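Local coordinates for protein Alpha/beta fold hydrolase (Pseudomonas aeruginosa, PDB 6I8W) that hydrolyses membrane phospholipids as a membrane-bound phospholipase A and acts as a virulence factor of this bacterium, at residues A[103-106]-A[107-110]; A[175-179]-A[180-184]; A[208-211]-A[212-216]; A[282-285]-A[286-290]. All blocks are in the same frame, centred on the assembly; numbering follows the deposited sequence. Where two conformers were deposited one is given.

Contact 1 of 4, residues A[103-106]-A[107-110]; sequences SKPQ and QASY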
loop_
_atom_site.group_PDB
_atom_site.type_symbol
_atom_site.label_atom_id
_atom_site.label_comp_id
_atom_site.label_asym_id
_atom_site.label_seq_id
_atom_site.Cartn_x
_atom_site.Cartn_y
_atom_site.Cartn_z
ATOM N N SER A 103 -13.239 6.025 4.071
ATOM C CA SER A 103 -14.355 5.450 4.832
ATOM C C SER A 103 -14.094 3.992 5.176
ATOM O O SER A 103 -13.488 3.268 4.392
ATOM C CB SER A 103 -15.687 5.549 4.056
ATOM O OG SER A 103 -16.077 6.893 3.856
ATOM N N LYS A 104 -14.581 3.574 6.339
ATOM C CA LYS A 104 -14.452 2.196 6.814
ATOM C C LYS A 104 -15.799 1.632 7.300
ATOM O O LYS A 104 -15.952 1.321 8.481
ATOM C CB LYS A 104 -13.418 2.133 7.946
ATOM C CG LYS A 104 -12.045 2.734 7.558
ATOM C CD LYS A 104 -11.088 2.796 8.746
ATOM C CE LYS A 104 -9.746 3.431 8.342
ATOM N NZ LYS A 104 -9.916 4.856 7.936
ATOM N N PRO A 105 -16.766 1.467 6.381
ATOM C CA PRO A 105 -18.081 0.921 6.767
ATOM C C PRO A 105 -17.943 -0.458 7.407
ATOM O O PRO A 105 -17.268 -1.329 6.851
ATOM C CB PRO A 105 -18.848 0.811 5.440
ATOM C CG PRO A 105 -18.031 1.489 4.430
ATOM C CD PRO A 105 -16.629 1.625 4.922
ATOM N N GLN A 106 -18.574 -0.651 8.554
ATOM C CA GLN A 106 -18.395 -1.869 9.323
ATOM C C GLN A 106 -18.941 -3.112 8.619
ATOM O O GLN A 106 -18.410 -4.206 8.799
ATOM C CB GLN A 106 -19.060 -1.721 10.695
ATOM C CG GLN A 106 -18.707 -2.831 11.682
ATOM C CD GLN A 106 -17.251 -2.782 12.122
ATOM O OE1 GLN A 106 -16.618 -3.820 12.317
ATOM N NE2 GLN A 106 -16.715 -1.572 12.277
ATOM N N GLN A 107 -19.980 -2.945 7.806
ATOM C CA GLN A 107 -20.650 -4.099 7.199
ATOM C C GLN A 107 -20.284 -4.334 5.733
ATOM O O GLN A 107 -20.912 -5.140 5.051
ATOM C CB GLN A 107 -22.176 -3.953 7.315
ATOM C CG GLN A 107 -22.694 -3.905 8.741
ATOM C CD GLN A 107 -22.266 -5.111 9.555
ATOM O OE1 GLN A 107 -21.716 -4.973 10.650
ATOM N NE2 GLN A 107 -22.515 -6.304 9.022
ATOM N N ALA A 108 -19.261 -3.653 5.241
ATOM C CA ALA A 108 -18.925 -3.787 3.834
ATOM C C ALA A 108 -18.067 -5.029 3.587
ATOM O O ALA A 108 -17.527 -5.629 4.522
ATOM C CB ALA A 108 -18.206 -2.537 3.342
ATOM N N SER A 109 -17.959 -5.418 2.323
ATOM C CA SER A 109 -17.011 -6.443 1.933
ATOM C C SER A 109 -15.664 -5.794 1.582
ATOM O O SER A 109 -15.613 -4.772 0.895
ATOM C CB SER A 109 -17.547 -7.253 0.756
ATOM O OG SER A 109 -16.575 -8.191 0.327
ATOM N N TYR A 110 -14.578 -6.409 2.028
ATOM C CA TYR A 110 -13.262 -5.881 1.755
ATOM C C TYR A 110 -12.392 -6.893 1.026
ATOM O O TYR A 110 -11.172 -6.775 1.031
ATOM C CB TYR A 110 -12.587 -5.432 3.053
ATOM C CG TYR A 110 -13.265 -4.247 3.695
ATOM C CD1 TYR A 110 -13.020 -2.959 3.240
ATOM C CD2 TYR A 110 -14.156 -4.416 4.746
ATOM C CE1 TYR A 110 -13.643 -1.873 3.815
ATOM C CE2 TYR A 110 -14.776 -3.333 5.336
ATOM C CZ TYR A 110 -14.509 -2.062 4.857
ATOM O OH TYR A 110 -15.115 -0.973 5.425
#
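The phenol ring of Tyr110 meets the backbone of Pro105 at its edge, with Pro105 O lying near the ring plane beside CZ and CE2. The other flat groups, the side-chain amides of Gln106 and Gln107, stand 46° apart and do not stack; Gln107 OE1 comes no nearer to Gln106 CG than 3.8 Å. Tyr110 OH donates to Pro105 O over a short 2.6 Å, from a position tilted 26° out of the carbonyl plane. The ring is placed there by its first torsion, which sets CG anti to the carbonyl carbon (chi1 -67°) and carries the hydroxyl back across the turn. On the way OH passes close to the pyrrolidine, 3.0 Å from Pro105 CD.

Pro105 to Ala108 form a type I beta turn, whose closing bond from Ala108 N to Pro105 O is weak at 3.5 Å. Proline suits the first position, having no N-H to satisfy and serving the turn through its carbonyl, while its ring gives the small Ala108 an apolar surface, with Ala108 CB 4.0 Å from Pro105 CB. The two glutamines occupy the exposed corner; Gln106 OE1 accepts from Gln227 of helix 208-234, which ties the corner to the rest of the fold. Pro105 O therefore receives two donors, a strong phenolic one and a weak amide, and the turn is probably held more by the tyrosine hydroxyl than by its own closing bond.

Contact 2 of 4, residues A[175-179]-A[180-184]; sequences EDLER and GENPL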
loop_
_atom_site.group_PDB
_atom_site.type_symbol
_atom_site.label_atom_id
_atom_site.label_comp_id
_atom_site.label_asym_id
_atom_site.label_seq_id
_atom_site.Cartn_x
_atom_site.Cartn_y
_atom_site.Cartn_z
ATOM N N GLU A 175 3.555 -19.482 7.528
ATOM C CA GLU A 175 3.983 -20.356 8.628
ATOM C C GLU A 175 3.404 -19.880 9.950
ATOM O O GLU A 175 2.912 -20.668 10.768
ATOM C CB GLU A 175 5.509 -20.392 8.739
ATOM C CG GLU A 175 6.224 -21.087 7.600
ATOM C CD GLU A 175 6.204 -22.593 7.753
ATOM O OE1 GLU A 175 5.568 -23.091 8.715
ATOM O OE2 GLU A 175 6.836 -23.277 6.919
ATOM N N ASP A 176 3.502 -18.568 10.162
ATOM C CA ASP A 176 3.009 -17.938 11.379
ATOM C C ASP A 176 1.508 -18.178 11.524
ATOM O O ASP A 176 1.023 -18.455 12.625
ATOM C CB ASP A 176 3.280 -16.437 11.374
ATOM C CG ASP A 176 4.744 -16.097 11.615
ATOM O OD1 ASP A 176 5.529 -16.992 12.007
ATOM O OD2 ASP A 176 5.099 -14.919 11.418
ATOM N N LEU A 177 0.786 -18.062 10.409
ATOM C CA LEU A 177 -0.674 -18.186 10.414
ATOM C C LEU A 177 -1.116 -19.563 10.892
ATOM O O LEU A 177 -2.177 -19.698 11.506
ATOM C CB LEU A 177 -1.248 -17.887 9.026
ATOM C CG LEU A 177 -1.166 -16.400 8.633
ATOM C CD1 LEU A 177 -1.683 -16.158 7.228
ATOM C CD2 LEU A 177 -1.902 -15.523 9.637
ATOM N N GLU A 178 -0.300 -20.585 10.640
ATOM C CA GLU A 178 -0.670 -21.932 11.086
ATOM C C GLU A 178 -0.649 -22.057 12.603
ATOM O O GLU A 178 -1.242 -22.979 13.158
ATOM C CB GLU A 178 0.276 -22.991 10.500
ATOM C CG GLU A 178 0.460 -22.936 8.984
ATOM C CD GLU A 178 -0.746 -23.452 8.226
ATOM O OE1 GLU A 178 -0.689 -23.506 6.982
ATOM O OE2 GLU A 178 -1.748 -23.814 8.878
ATOM N N ARG A 179 0.025 -21.132 13.274
ATOM C CA ARG A 179 0.070 -21.154 14.731
ATOM C C ARG A 179 -0.705 -19.991 15.336
ATOM O O ARG A 179 -0.544 -19.684 16.516
ATOM C CB ARG A 179 1.512 -21.156 15.236
ATOM C CG ARG A 179 2.264 -22.446 14.944
ATOM C CD ARG A 179 2.946 -22.428 13.565
ATOM N NE ARG A 179 3.751 -23.630 13.358
ATOM C CZ ARG A 179 4.422 -23.913 12.246
ATOM N NH1 ARG A 179 4.386 -23.067 11.229
ATOM N NH2 ARG A 179 5.127 -25.037 12.155
ATOM N N GLY A 180 -1.527 -19.335 14.520
ATOM C CA GLY A 180 -2.365 -18.255 15.006
ATOM C C GLY A 180 -1.612 -16.962 15.252
ATOM O O GLY A 180 -2.026 -16.134 16.063
ATOM N N GLU A 181 -0.506 -16.780 14.540
ATOM C CA GLU A 181 0.279 -15.563 14.674
ATOM C C GLU A 181 0.202 -14.779 13.367
ATOM O O GLU A 181 0.316 -15.342 12.279
ATOM C CB GLU A 181 1.747 -15.869 15.020
ATOM C CG GLU A 181 2.622 -14.605 15.130
ATOM C CD GLU A 181 4.115 -14.879 15.353
ATOM O OE1 GLU A 181 4.499 -16.019 15.687
ATOM O OE2 GLU A 181 4.917 -13.933 15.194
ATOM N N ASN A 182 0.007 -13.472 13.488
ATOM C CA ASN A 182 -0.062 -12.587 12.336
ATOM C C ASN A 182 0.638 -11.283 12.681
ATOM O O ASN A 182 0.071 -10.427 13.361
ATOM C CB ASN A 182 -1.522 -12.348 11.916
ATOM C CG ASN A 182 -1.635 -11.529 10.627
ATOM O OD1 ASN A 182 -0.630 -11.103 10.056
ATOM N ND2 ASN A 182 -2.867 -11.322 10.163
ATOM N N PRO A 183 1.896 -11.138 12.235
ATOM C CA PRO A 183 2.655 -9.916 12.500
ATOM C C PRO A 183 2.014 -8.684 11.862
ATOM O O PRO A 183 2.330 -7.570 12.274
ATOM C CB PRO A 183 4.026 -10.208 11.873
ATOM C CG PRO A 183 4.110 -11.698 11.829
ATOM C CD PRO A 183 2.715 -12.165 11.571
ATOM N N LEU A 184 1.126 -8.878 10.887
ATOM C CA LEU A 184 0.546 -7.738 10.171
ATOM C C LEU A 184 -0.566 -7.070 10.970
ATOM O O LEU A 184 -0.994 -5.969 10.640
ATOM C CB LEU A 184 0.017 -8.163 8.797
ATOM C CG LEU A 184 1.018 -8.830 7.838
ATOM C CD1 LEU A 184 0.379 -9.081 6.474
ATOM C CD2 LEU A 184 2.290 -8.018 7.687
HETATM O O HOH W 1 4.418 -18.487 14.955
#
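Asp176 and Glu181 bring their carboxylates together through different first torsions: CG of Asp176 lies beside its backbone N (chi1 -74°), whereas Glu181 sends CG anti to its N (chi1 178°) and runs out extended. The two groups end stacked, their planes 7° apart, with Asp176 OD2 3.9 Å from Glu181 OE2. Two like charges so near would probably raise the proton affinity of one of them, but a water that donates to Glu181 OE1 (2.6 Å) and weakly to Asp176 OD1 probably eases the repulsion. Beyond the OD2 end of Asp176, near its carboxylate plane, lies Pro183, its CG 3.4 Å from OD2. Leu177 lies alongside Asn182, with CD2 packed on CB, and both side chains rest against Phe229 of helix 208-234.

Arg179 bends at chi2 and reaches back, where NH1 bonds Glu175 O; in one of its two conformers Glu175 also offers OE1 to NH1, a salt bridge that is therefore doubtful. Asn182 OD1 accepts from Leu184 N, an Asx turn. The backbone closes the helix: Glu181 N donates to Asp176 O at 3.0 Å, and Gly180 N to Leu177 O at 3.1 Å. Arg179 N reaches Asp176 O too, from the face opposite to Glu181 N. The bonds of Gly180 N and Glu181 N, with Gly180 at C-prime in the positive phi that glycine tolerates best, make the Schellman motif that ends helix 172-177.

Contact 3 of 4, residues A[208-211]-A[212-216]; sequences APLK and RYLGE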
loop_
_atom_site.group_PDB
_atom_site.type_symbol
_atom_site.label_atom_id
_atom_site.label_comp_id
_atom_site.label_asym_id
_atom_site.label_seq_id
_atom_site.Cartn_x
_atom_site.Cartn_y
_atom_site.Cartn_z
ATOM N N ALA A 208 11.991 8.113 17.194
ATOM C CA ALA A 208 11.287 7.394 18.264
ATOM C C ALA A 208 9.886 7.939 18.585
ATOM O O ALA A 208 8.949 7.152 18.724
ATOM C CB ALA A 208 12.151 7.372 19.543
ATOM N N PRO A 209 9.732 9.277 18.715
ATOM C CA PRO A 209 8.370 9.753 18.979
ATOM C C PRO A 209 7.399 9.437 17.836
ATOM O O PRO A 209 6.256 9.084 18.097
ATOM C CB PRO A 209 8.556 11.264 19.155
ATOM C CG PRO A 209 9.991 11.421 19.600
ATOM C CD PRO A 209 10.721 10.368 18.826
ATOM N N LEU A 210 7.846 9.551 16.590
ATOM C CA LEU A 210 6.981 9.232 15.463
ATOM C C LEU A 210 6.634 7.745 15.449
ATOM O O LEU A 210 5.491 7.368 15.195
ATOM C CB LEU A 210 7.637 9.624 14.134
ATOM C CG LEU A 210 6.803 9.263 12.894
ATOM C CD1 LEU A 210 5.431 9.906 12.948
ATOM C CD2 LEU A 210 7.533 9.678 11.631
ATOM N N LYS A 211 7.622 6.907 15.737
ATOM C CA LYS A 211 7.410 5.465 15.768
ATOM C C LYS A 211 6.347 5.054 16.787
ATOM O O LYS A 211 5.480 4.255 16.481
ATOM C CB LYS A 211 8.720 4.748 16.090
ATOM C CG LYS A 211 8.564 3.246 16.259
ATOM C CD LYS A 211 9.847 2.650 16.807
ATOM C CE LYS A 211 9.563 1.406 17.631
ATOM N NZ LYS A 211 10.808 0.842 18.242
ATOM N N ARG A 212 6.417 5.611 17.990
ATOM C CA ARG A 212 5.446 5.280 19.028
ATOM C C ARG A 212 4.013 5.640 18.623
ATOM O O ARG A 212 3.073 4.892 18.897
ATOM C CB ARG A 212 5.814 5.974 20.344
ATOM C CG ARG A 212 6.899 5.241 21.114
ATOM C CD ARG A 212 7.142 5.837 22.497
ATOM N NE ARG A 212 8.303 6.724 22.519
ATOM C CZ ARG A 212 8.232 8.050 22.576
ATOM N NH1 ARG A 212 7.048 8.652 22.626
ATOM N NH2 ARG A 212 9.344 8.773 22.591
ATOM N N TYR A 213 3.838 6.791 17.987
ATOM C CA TYR A 213 2.503 7.200 17.557
ATOM C C TYR A 213 2.003 6.291 16.447
ATOM O O TYR A 213 0.837 5.907 16.440
ATOM C CB TYR A 213 2.490 8.663 17.132
ATOM C CG TYR A 213 1.128 9.208 16.761
ATOM C CD1 TYR A 213 0.074 9.191 17.679
ATOM C CD2 TYR A 213 0.927 9.852 15.554
ATOM C CE1 TYR A 213 -1.162 9.734 17.363
ATOM C CE2 TYR A 213 -0.298 10.401 15.232
ATOM C CZ TYR A 213 -1.337 10.336 16.134
ATOM O OH TYR A 213 -2.541 10.893 15.794
ATOM N N LEU A 214 2.870 5.957 15.496
ATOM C CA LEU A 214 2.481 5.029 14.430
ATOM C C LEU A 214 2.039 3.697 15.047
ATOM O O LEU A 214 1.046 3.102 14.618
ATOM C CB LEU A 214 3.627 4.799 13.444
ATOM C CG LEU A 214 3.993 6.021 12.599
ATOM C CD1 LEU A 214 5.201 5.730 11.717
ATOM C CD2 LEU A 214 2.792 6.475 11.771
ATOM N N GLY A 215 2.773 3.248 16.065
ATOM C CA GLY A 215 2.435 2.026 16.774
ATOM C C GLY A 215 1.101 2.141 17.505
ATOM O O GLY A 215 0.317 1.190 17.536
ATOM N N GLU A 216 0.845 3.301 18.104
ATOM C CA GLU A 216 -0.433 3.536 18.769
ATOM C C GLU A 216 -1.571 3.483 17.752
ATOM O O GLU A 216 -2.594 2.840 17.983
ATOM C CB GLU A 216 -0.438 4.882 19.493
ATOM C CG GLU A 216 0.439 4.931 20.734
ATOM C CD GLU A 216 0.454 6.301 21.389
ATOM O OE1 GLU A 216 -0.407 7.142 21.048
ATOM O OE2 GLU A 216 1.331 6.534 22.246
#
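In the first turns of alpha helix 208-234 the side chain of Arg212 folds back over Ala208 and Pro209. Its CB and CG both skirt Ala208 O, CG at 3.7 Å. The chain then bends at chi3 (-99°), turning one face of the guanidinium to Ala208 O and Pro209 CA, both offset toward its rim. NE stays near Ala208 O (3.9 Å), CZ and NH1 lie over Pro209 CA, and at the tip NH2 is nearest to Pro209 CA and N, both 3.9 Å away, with Pro209 CG at 4.0 Å. Proline suits this place because the first turn of a helix needs no donor from its N.

Beneath, regular i to i+4 bonds run along the helix: Arg212 N to Ala208 O, Leu214 N to Leu210 O at 3.0 Å and Gly215 N to Lys211 O at 2.9 Å, with a weak one from Tyr213 N to Pro209 O. Leu210 and Tyr213 pack on helix 3-38, at Leu26 and at Pro23 and Leu27. Leu210 also touches a bound octyl glucoside and Leu214 the myristic acid, consistent with an apolar side of the helix that meets lipid-like ligands. Lys211 NZ reaches Gln193. Leu210 CG and Leu214 CD1 meet at 4.1 Å.

Contact 4 of 4, residues A[282-285]-A[286-290]; sequences ENCG and HVPMV. With MYR (myristic acid), chain C.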
loop_
_atom_site.group_PDB
_atom_site.type_symbol
_atom_site.label_atom_id
_atom_site.label_comp_id
_atom_site.label_asym_id
_atom_site.label_seq_id
_atom_site.Cartn_x
_atom_site.Cartn_y
_atom_site.Cartn_z
ATOM N N GLU A 282 17.995 -7.353 -4.575
ATOM C CA GLU A 282 18.793 -8.153 -3.648
ATOM C C GLU A 282 18.795 -7.575 -2.231
ATOM O O GLU A 282 18.844 -6.358 -2.051
ATOM C CB GLU A 282 20.240 -8.260 -4.144
ATOM C CG GLU A 282 21.064 -9.319 -3.410
ATOM C CD GLU A 282 21.919 -8.716 -2.314
ATOM O OE1 GLU A 282 22.137 -7.484 -2.341
ATOM O OE2 GLU A 282 22.378 -9.464 -1.427
ATOM N N ASN A 283 18.754 -8.459 -1.238
ATOM C CA ASN A 283 18.769 -8.090 0.178
ATOM C C ASN A 283 17.699 -7.062 0.511
ATOM O O ASN A 283 17.962 -6.074 1.208
ATOM C CB ASN A 283 20.149 -7.550 0.594
ATOM C CG ASN A 283 20.398 -7.689 2.096
ATOM O OD1 ASN A 283 19.989 -8.669 2.716
ATOM N ND2 ASN A 283 21.040 -6.690 2.687
ATOM N N CYS A 284 16.491 -7.323 0.025
ATOM C CA CYS A 284 15.373 -6.420 0.198
ATOM C C CYS A 284 14.144 -7.180 0.672
ATOM O O CYS A 284 13.979 -8.372 0.384
ATOM C CB CYS A 284 15.069 -5.690 -1.112
ATOM S SG CYS A 284 13.885 -4.367 -0.932
ATOM N N GLY A 285 13.285 -6.502 1.420
ATOM C CA GLY A 285 12.126 -7.177 1.995
ATOM C C GLY A 285 10.860 -6.997 1.182
ATOM O O GLY A 285 10.891 -6.797 -0.038
ATOM N N HIS A 286 9.741 -7.045 1.895
ATOM C CA HIS A 286 8.397 -7.051 1.334
ATOM C C HIS A 286 7.924 -5.734 0.712
ATOM O O HIS A 286 6.980 -5.721 -0.082
ATOM C CB HIS A 286 7.427 -7.452 2.456
ATOM C CG HIS A 286 5.996 -7.548 2.035
ATOM N ND1 HIS A 286 5.580 -8.330 0.979
ATOM C CD2 HIS A 286 4.872 -7.009 2.570
ATOM C CE1 HIS A 286 4.267 -8.235 0.853
ATOM N NE2 HIS A 286 3.816 -7.434 1.804
ATOM N N VAL A 287 8.540 -4.618 1.087
ATOM C CA VAL A 287 8.065 -3.332 0.564
ATOM C C VAL A 287 9.221 -2.535 -0.058
ATOM O O VAL A 287 9.646 -1.508 0.473
ATOM C CB VAL A 287 7.326 -2.507 1.668
ATOM C CG1 VAL A 287 5.946 -3.150 2.002
ATOM C CG2 VAL A 287 8.158 -2.415 2.939
ATOM N N PRO A 288 9.741 -3.018 -1.204
ATOM C CA PRO A 288 10.893 -2.381 -1.865
ATOM C C PRO A 288 10.684 -0.879 -2.098
ATOM O O PRO A 288 11.636 -0.092 -1.946
ATOM C CB PRO A 288 11.002 -3.125 -3.216
ATOM C CG PRO A 288 10.208 -4.351 -3.085
ATOM C CD PRO A 288 9.202 -4.156 -1.973
ATOM N N MET A 289 9.459 -0.483 -2.435
ATOM C CA MET A 289 9.177 0.927 -2.727
ATOM C C MET A 289 9.302 1.796 -1.474
ATOM O O MET A 289 9.417 3.012 -1.582
ATOM C CB MET A 289 7.787 1.099 -3.346
ATOM C CG MET A 289 6.651 1.074 -2.339
ATOM S SD MET A 289 6.260 -0.636 -1.814
ATOM C CE MET A 289 4.799 -0.321 -0.817
ATOM N N VAL A 290 9.287 1.177 -0.291
ATOM C CA VAL A 290 9.547 1.920 0.947
ATOM C C VAL A 290 10.996 1.738 1.412
ATOM O O VAL A 290 11.635 2.698 1.827
ATOM C CB VAL A 290 8.591 1.491 2.080
ATOM C CG1 VAL A 290 8.887 2.271 3.371
ATOM C CG2 VAL A 290 7.135 1.671 1.649
HETATM C C1 MYR C . 2.260 -4.131 4.111
HETATM O O1 MYR C . 2.143 -3.759 2.920
HETATM O O2 MYR C . 1.851 -5.246 4.507
HETATM C C2 MYR C . 3.001 -3.238 5.088
HETATM C C3 MYR C . 3.435 -1.947 4.394
HETATM C C4 MYR C . 4.461 -1.180 5.223
HETATM C C5 MYR C . 3.859 -0.623 6.503
HETATM C C6 MYR C . 4.848 0.329 7.164
HETATM C C7 MYR C . 4.303 1.752 7.241
HETATM C C8 MYR C . 5.392 2.771 6.916
HETATM C C9 MYR C . 5.318 4.003 7.816
HETATM C C10 MYR C . 4.822 5.215 7.037
HETATM C C11 MYR C . 5.040 6.516 7.803
HETATM C C12 MYR C . 4.197 7.635 7.202
HETATM C C13 MYR C . 4.870 8.985 7.395
HETATM C C14 MYR C . 4.725 9.824 6.146
#
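From Gly285 the backbone turns through His286 and Val287 so that Gly285 O comes 3.7 Å from Pro288 CD, and Val287, at the N-cap position, accepts on its O from Val290 N at 2.8 Å.

Cys284 points SG across the bend, anti to its backbone N (chi1 -171°), and it rests on Pro288 CA at 3.7 Å in a buried apolar contact. His286 turns its ring out of the bend; Asp258 OD2 bonds ND1 and Ser137 OG bonds NE2, geometry consistent with the Ser-His-Asp triad of alpha/beta hydrolases. O2 of myristic acid lies at the ring edge, in its plane, 4.0 Å from His286 NE2. Val287 CG1 touches the same ligand at C3, 3.7 Å away, so an apolar branch lines the start of the acyl chain. The phi/psi pair of Gly285 (-97°, -151°) lies at the edge of the extended region, which probably favours glycine. Pro288, lacking an N-H, is well placed in the first turn.

The stretch joins the outermost strand 276-281 to the short helix 288-291 ahead of helix 293-308, while Val287 and Met289 lean on Asn136 at the end of strand 131-136.

Overall arrangement
Along the chain the four contacts follow in series; none nests within or crosses another, and each joins adjoining segments of chain. Contact 1 closes a turn in the loop between strand 90-94 and helix 112-125, at the surface. Contact 2 ends helix 172-177, and contact 3 opens helix 208-234, which touches contact 1 and contact 2 farther along and helix 3-38 at its start. Contact 4 leads from edge strand 276-281 into helix 288-291, on the opposite side of the chain's centre from contact 1. Nearest atoms of contacts 2 and 4 are about 6 Å apart, and myristic acid touches both contact 3 and contact 4.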